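Local coordinates for protein TbpB (Actinobacillus pleuropneumoniae, PDB 3HOL) that probably binds host transferrin at the cell surface as the lipoprotein component of the bacterial transferrin receptor, serving iron acquisition, at residues N108-K112 / E290-F294; S80-V84 / Y239-E245. All coordinates share one frame; numbering follows the deposited sequence.

Interaction 1: residues N108-K112 / E290-F294; sequences NSPAK and ELNNF
Lys-112 reaches across to the 290-294 segment and uses its ammonium group twice there. NZ forms a salt bridge with Glu-290 OE1 at 2.7 Å and a hydrogen bond to the backbone oxygen Leu-291 O at 2.9 Å. The carboxylate oxygen is met on its anti side, 20° out of the carboxylate plane, while NZ approaches Leu-291 O at a C=O...N angle of 146°, tilted from the carbonyl plane. Lys-112 runs extended as far as CE, and the turn at its last torsion (chi4 88°) directs NZ to OE1. Glu-290 is bent at chi2, and the two side chains run past each other in opposite directions.

Beside this charged pair lies an apolar patch. The Pro-110 ring faces the other segment, with CG 3.7 Å from Phe-294 CE1, and the two side chains meet obliquely. At the neighbouring ring atom, Pro-110 CD lies 3.4 Å from Asn-292 OD1, the proline and asparagine crossing at about a right angle.

Two waters bridge the segments. One accepts from Ser-109 N and donates to Asn-292 OD1, 2.8 Å from that oxygen; the second accepts from both Lys-112 NZ and Asn-293 N and lies within hydrogen-bonding distance of Pro-110 O. The ammonium group of the buried lysine thus has three polar partners. Farther out, Asn-205 ND2 bonds to both Ala-111 O and Asn-293 O, tying the two backbones together. Asn-293 OD1 bonds to Gly-295 N and its ND2 to Asp-296 O, which together hold the amide's orientation.

Apart from Glu-290, at the end of strand 287-290, both segments are loop: the arrangement is loop-to-loop packing, joining the connection between strands 101-107 and 113-115 to the one that follows strand 287-290 in the C-lobe handle domain.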
loop_
_atom_site.group_PDB
_atom_site.type_symbol
_atom_site.label_atom_id
_atom_site.label_comp_id
_atom_site.label_asym_id
_atom_site.label_seq_id
_atom_site.Cartn_x
_atom_site.Cartn_y
_atom_site.Cartn_z
ATOM N N ASN A 108 1.731 -1.446 -9.228
ATOM C CA ASN A 108 1.427 -2.626 -8.439
ATOM C C ASN A 108 2.594 -2.908 -7.506
ATOM O O ASN A 108 3.670 -2.317 -7.662
ATOM C CB ASN A 108 1.182 -3.850 -9.345
ATOM C CG ASN A 108 2.371 -4.162 -10.230
ATOM O OD1 ASN A 108 3.412 -4.583 -9.753
ATOM N ND2 ASN A 108 2.215 -3.945 -11.544
ATOM N N SER A 109 2.381 -3.800 -6.553
ATOM C CA SER A 109 3.409 -4.152 -5.552
ATOM C C SER A 109 3.898 -2.951 -4.711
ATOM O O SER A 109 5.100 -2.664 -4.685
ATOM C CB SER A 109 4.575 -4.881 -6.244
ATOM O OG SER A 109 5.536 -5.237 -5.267
ATOM N N PRO A 110 2.977 -2.236 -4.015
ATOM C CA PRO A 110 3.387 -1.122 -3.147
ATOM C C PRO A 110 4.530 -1.554 -2.202
ATOM O O PRO A 110 4.421 -2.604 -1.584
ATOM C CB PRO A 110 2.120 -0.831 -2.316
ATOM C CG PRO A 110 0.960 -1.353 -3.196
ATOM C CD PRO A 110 1.535 -2.555 -3.892
ATOM N N ALA A 111 5.599 -0.765 -2.113
ATOM C CA ALA A 111 6.869 -1.218 -1.485
ATOM C C ALA A 111 6.706 -1.663 -0.043
ATOM O O ALA A 111 6.068 -0.975 0.741
ATOM C CB ALA A 111 7.941 -0.079 -1.563
ATOM N N LYS A 112 7.296 -2.792 0.330
ATOM C CA LYS A 112 7.267 -3.207 1.753
ATOM C C LYS A 112 8.631 -3.038 2.416
ATOM O O LYS A 112 8.757 -3.172 3.637
ATOM C CB LYS A 112 6.800 -4.666 1.887
ATOM C CG LYS A 112 5.248 -4.803 1.661
ATOM C CD LYS A 112 4.736 -6.159 2.118
ATOM C CE LYS A 112 3.206 -6.262 1.904
ATOM N NZ LYS A 112 2.874 -6.758 0.532
ATOM N N GLU A 290 1.170 -12.053 -0.902
ATOM C CA GLU A 290 1.280 -10.671 -0.453
ATOM C C GLU A 290 -0.056 -9.969 -0.559
ATOM O O GLU A 290 -0.801 -10.188 -1.514
ATOM C CB GLU A 290 2.322 -9.941 -1.315
ATOM C CG GLU A 290 3.722 -10.404 -1.092
ATOM C CD GLU A 290 4.215 -10.198 0.338
ATOM O OE1 GLU A 290 3.811 -9.218 1.058
ATOM O OE2 GLU A 290 5.061 -11.013 0.739
ATOM N N LEU A 291 -0.356 -9.115 0.410
ATOM C CA LEU A 291 -1.498 -8.203 0.339
ATOM C C LEU A 291 -1.017 -6.816 -0.023
ATOM O O LEU A 291 0.048 -6.397 0.431
ATOM C CB LEU A 291 -2.200 -8.103 1.709
ATOM C CG LEU A 291 -2.978 -9.351 2.127
ATOM C CD1 LEU A 291 -3.408 -9.241 3.624
ATOM C CD2 LEU A 291 -4.194 -9.652 1.191
ATOM N N ASN A 292 -1.801 -6.075 -0.807
ATOM C CA ASN A 292 -1.481 -4.661 -1.004
ATOM C C ASN A 292 -1.692 -3.844 0.278
ATOM O O ASN A 292 -2.778 -3.868 0.891
ATOM C CB ASN A 292 -2.323 -4.085 -2.144
ATOM C CG ASN A 292 -1.959 -4.690 -3.468
ATOM O OD1 ASN A 292 -0.787 -5.037 -3.713
ATOM N ND2 ASN A 292 -2.934 -4.778 -4.361
ATOM N N ASN A 293 -0.674 -3.106 0.689
ATOM C CA ASN A 293 -0.830 -2.291 1.900
ATOM C C ASN A 293 0.017 -1.026 1.781
ATOM O O ASN A 293 1.131 -1.083 1.222
ATOM C CB ASN A 293 -0.390 -3.092 3.131
ATOM C CG ASN A 293 -0.740 -2.379 4.425
ATOM O OD1 ASN A 293 0.075 -1.604 4.909
ATOM N ND2 ASN A 293 -1.972 -2.550 4.917
ATOM N N PHE A 294 -0.497 0.111 2.275
ATOM C CA PHE A 294 0.239 1.355 2.110
ATOM C C PHE A 294 0.908 1.848 3.389
ATOM O O PHE A 294 1.526 2.899 3.404
ATOM C CB PHE A 294 -0.665 2.422 1.490
ATOM C CG PHE A 294 -1.307 1.994 0.212
ATOM C CD1 PHE A 294 -0.539 1.830 -0.932
ATOM C CD2 PHE A 294 -2.691 1.789 0.153
ATOM C CE1 PHE A 294 -1.139 1.459 -2.151
ATOM C CE2 PHE A 294 -3.314 1.416 -1.039
ATOM C CZ PHE A 294 -2.527 1.232 -2.202
HETATM O O HOH W 1 0.017 -5.328 -6.334
HETATM O O HOH W 2 2.091 -3.883 -0.455
#

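Interaction 2: residues S80-V84 / Y239-E245; sequences SLQYV and YGPKAEE
Tyr-83 and Gly-240 bring the two backbones closest, their CA atoms 5.6 Å apart, where a type I turn from Gly-240 to Ala-243 and a classic beta bulge, Glu-244 and Glu-245 opposite Tyr-239, shape the 239-245 hairpin end.

The Glu-245 carboxylate accepts hydrogen bonds from successive backbone N-H groups of the 80-84 segment. OE2 accepts from Gln-82 N through its syn lone pair, at 2.7 Å and nearly straight (N-H...O 169°). OE1 takes the next amide, Tyr-83 N, also at 2.7 Å but 34° out of the carboxylate plane, and has a weak further bond from Val-84 N. A chain extended beyond CG carries the carboxylate to these amides. A water donates to OE2 and to Gln-82 OE1, linking the two side chains.

The Tyr-83 ring lies across the turn. Gly-240, having no side chain, presents its CA directly to the ring, 3.4 Å from the centroid and 12° off the normal, a CH-pi contact over the centre of one face; Gln-82 CB lies on the opposite face, offset toward the rim. Pro-241 CD packs 3.6 Å from Tyr-83 CZ, while a second water bridges the hydroxyl and Glu-244 OE2. The other oxygen of that carboxylate, Glu-244 OE1, accepts Lys-242 N at 2.8 Å, folding the bent glutamate back over its own turn. Next to Tyr-83 in the chain, Val-84 CG1 packs against Tyr-239 CD2 at 3.5 Å.

Leu-81 and Val-84 continue onto strand 257-265, and Val-84 and Tyr-239 also touch Ala-247 of strand 245-251. The segment entering strand 84-91 of the five-stranded sheet packs on these barrel strands and on the turn joining strands 231-239 and 245-251.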
loop_
_atom_site.group_PDB
_atom_site.type_symbol
_atom_site.label_atom_id
_atom_site.label_comp_id
_atom_site.label_asym_id
_atom_site.label_seq_id
_atom_site.Cartn_x
_atom_site.Cartn_y
_atom_site.Cartn_z
ATOM N N SER A 80 11.159 -0.341 -19.604
ATOM C CA SER A 80 12.053 -0.431 -18.431
ATOM C C SER A 80 11.296 -0.343 -17.088
ATOM O O SER A 80 11.879 -0.569 -16.018
ATOM C CB SER A 80 13.121 0.651 -18.513
ATOM O OG SER A 80 12.540 1.956 -18.408
ATOM N N LEU A 81 10.028 0.057 -17.140
ATOM C CA LEU A 81 9.214 0.211 -15.912
ATOM C C LEU A 81 8.520 -1.095 -15.623
ATOM O O LEU A 81 7.724 -1.559 -16.437
ATOM C CB LEU A 81 8.171 1.354 -16.071
ATOM C CG LEU A 81 8.816 2.739 -16.216
ATOM C CD1 LEU A 81 7.776 3.829 -16.428
ATOM C CD2 LEU A 81 9.669 3.066 -14.951
ATOM N N GLN A 82 8.805 -1.689 -14.461
ATOM C CA GLN A 82 8.205 -2.978 -14.083
ATOM C C GLN A 82 6.983 -2.865 -13.180
ATOM O O GLN A 82 6.152 -3.781 -13.116
ATOM C CB GLN A 82 9.257 -3.846 -13.364
ATOM C CG GLN A 82 10.499 -4.142 -14.198
ATOM C CD GLN A 82 11.469 -4.940 -13.389
ATOM O OE1 GLN A 82 12.403 -4.386 -12.822
ATOM N NE2 GLN A 82 11.215 -6.233 -13.260
ATOM N N TYR A 83 6.848 -1.761 -12.465
ATOM C CA TYR A 83 5.840 -1.704 -11.386
ATOM C C TYR A 83 4.926 -0.498 -11.515
ATOM O O TYR A 83 3.938 -0.429 -10.787
ATOM C CB TYR A 83 6.548 -1.609 -10.009
ATOM C CG TYR A 83 7.427 -2.806 -9.766
ATOM C CD1 TYR A 83 6.845 -4.065 -9.518
ATOM C CD2 TYR A 83 8.823 -2.698 -9.772
ATOM C CE1 TYR A 83 7.624 -5.206 -9.293
ATOM C CE2 TYR A 83 9.629 -3.826 -9.534
ATOM C CZ TYR A 83 9.016 -5.088 -9.297
ATOM O OH TYR A 83 9.776 -6.231 -9.062
ATOM N N VAL A 84 5.258 0.476 -12.366
ATOM C CA VAL A 84 4.410 1.683 -12.454
ATOM C C VAL A 84 4.105 2.055 -13.918
ATOM O O VAL A 84 4.803 1.615 -14.824
ATOM C CB VAL A 84 5.055 2.906 -11.724
ATOM C CG1 VAL A 84 5.342 2.584 -10.276
ATOM C CG2 VAL A 84 6.372 3.400 -12.434
ATOM N N TYR A 239 6.640 1.795 -5.512
ATOM C CA TYR A 239 6.133 0.505 -5.962
ATOM C C TYR A 239 7.323 -0.397 -6.353
ATOM O O TYR A 239 8.419 0.082 -6.624
ATOM C CB TYR A 239 5.244 0.702 -7.179
ATOM C CG TYR A 239 3.992 1.544 -6.961
ATOM C CD1 TYR A 239 2.764 0.935 -6.724
ATOM C CD2 TYR A 239 4.034 2.938 -7.060
ATOM C CE1 TYR A 239 1.595 1.686 -6.563
ATOM C CE2 TYR A 239 2.860 3.721 -6.897
ATOM C CZ TYR A 239 1.636 3.070 -6.661
ATOM O OH TYR A 239 0.452 3.780 -6.505
ATOM N N GLY A 240 7.094 -1.697 -6.453
ATOM C CA GLY A 240 8.222 -2.635 -6.434
ATOM C C GLY A 240 8.490 -3.012 -4.993
ATOM O O GLY A 240 8.386 -2.156 -4.095
ATOM N N PRO A 241 8.870 -4.283 -4.740
ATOM C CA PRO A 241 9.015 -4.712 -3.348
ATOM C C PRO A 241 9.991 -3.872 -2.528
ATOM O O PRO A 241 9.822 -3.790 -1.335
ATOM C CB PRO A 241 9.583 -6.145 -3.462
ATOM C CG PRO A 241 9.147 -6.612 -4.844
ATOM C CD PRO A 241 8.999 -5.400 -5.711
ATOM N N LYS A 242 10.992 -3.291 -3.188
ATOM C CA LYS A 242 12.007 -2.461 -2.552
ATOM C C LYS A 242 12.003 -1.001 -3.050
ATOM O O LYS A 242 13.062 -0.343 -3.076
ATOM C CB LYS A 242 13.392 -3.086 -2.740
ATOM C CG LYS A 242 13.521 -4.474 -2.154
ATOM C CD LYS A 242 14.813 -5.061 -2.667
ATOM C CE LYS A 242 14.910 -6.534 -2.319
ATOM N NZ LYS A 242 15.488 -6.668 -1.008
ATOM N N ALA A 243 10.829 -0.491 -3.452
ATOM C CA ALA A 243 10.717 0.915 -3.919
ATOM C C ALA A 243 11.624 1.203 -5.153
ATOM O O ALA A 243 12.185 2.289 -5.301
ATOM C CB ALA A 243 10.989 1.909 -2.754
ATOM N N GLU A 244 11.737 0.209 -6.034
ATOM C CA GLU A 244 12.440 0.374 -7.291
ATOM C C GLU A 244 11.898 1.557 -8.124
ATOM O O GLU A 244 12.646 2.175 -8.824
ATOM C CB GLU A 244 12.326 -0.906 -8.128
ATOM C CG GLU A 244 13.123 -2.116 -7.540
ATOM C CD GLU A 244 12.338 -3.022 -6.614
ATOM O OE1 GLU A 244 11.367 -2.625 -5.924
ATOM O OE2 GLU A 244 12.735 -4.182 -6.519
ATOM N N GLU A 245 10.601 1.855 -8.016
ATOM C CA GLU A 245 9.948 2.817 -8.906
ATOM C C GLU A 245 8.963 3.653 -8.077
ATOM O O GLU A 245 8.685 3.322 -6.889
ATOM C CB GLU A 245 9.209 2.065 -10.045
ATOM C CG GLU A 245 10.232 1.349 -11.005
ATOM C CD GLU A 245 9.570 0.447 -11.991
ATOM O OE1 GLU A 245 8.338 0.527 -12.186
ATOM O OE2 GLU A 245 10.280 -0.374 -12.563
HETATM O O HOH W 3 12.400 -1.564 -11.679
HETATM O O HOH W 4 12.150 -5.936 -8.338
#

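In the fold
Interactions 1 and 2 lie with their centres about 11 Å apart and meet directly through the 108-112 segment. Asn-108 N is 2.9 Å from Tyr-83 O and Lys-112 N is 3.2 Å from Pro-241 O, both probable hydrogen bonds, so that 108-112 touches both halves of interaction 2. Ala-111 CB also packs 3.3 Å from Gly-240 O. In sequence the segments alternate: 80-84, 108-112, 239-245, 290-294. Together the two contacts form a continuous path from the five-stranded sheet and the barrel turn to the C-lobe handle domain, the centres of interactions 1 and 2 lying about 4 Å and about 13 Å from the centre of the chain.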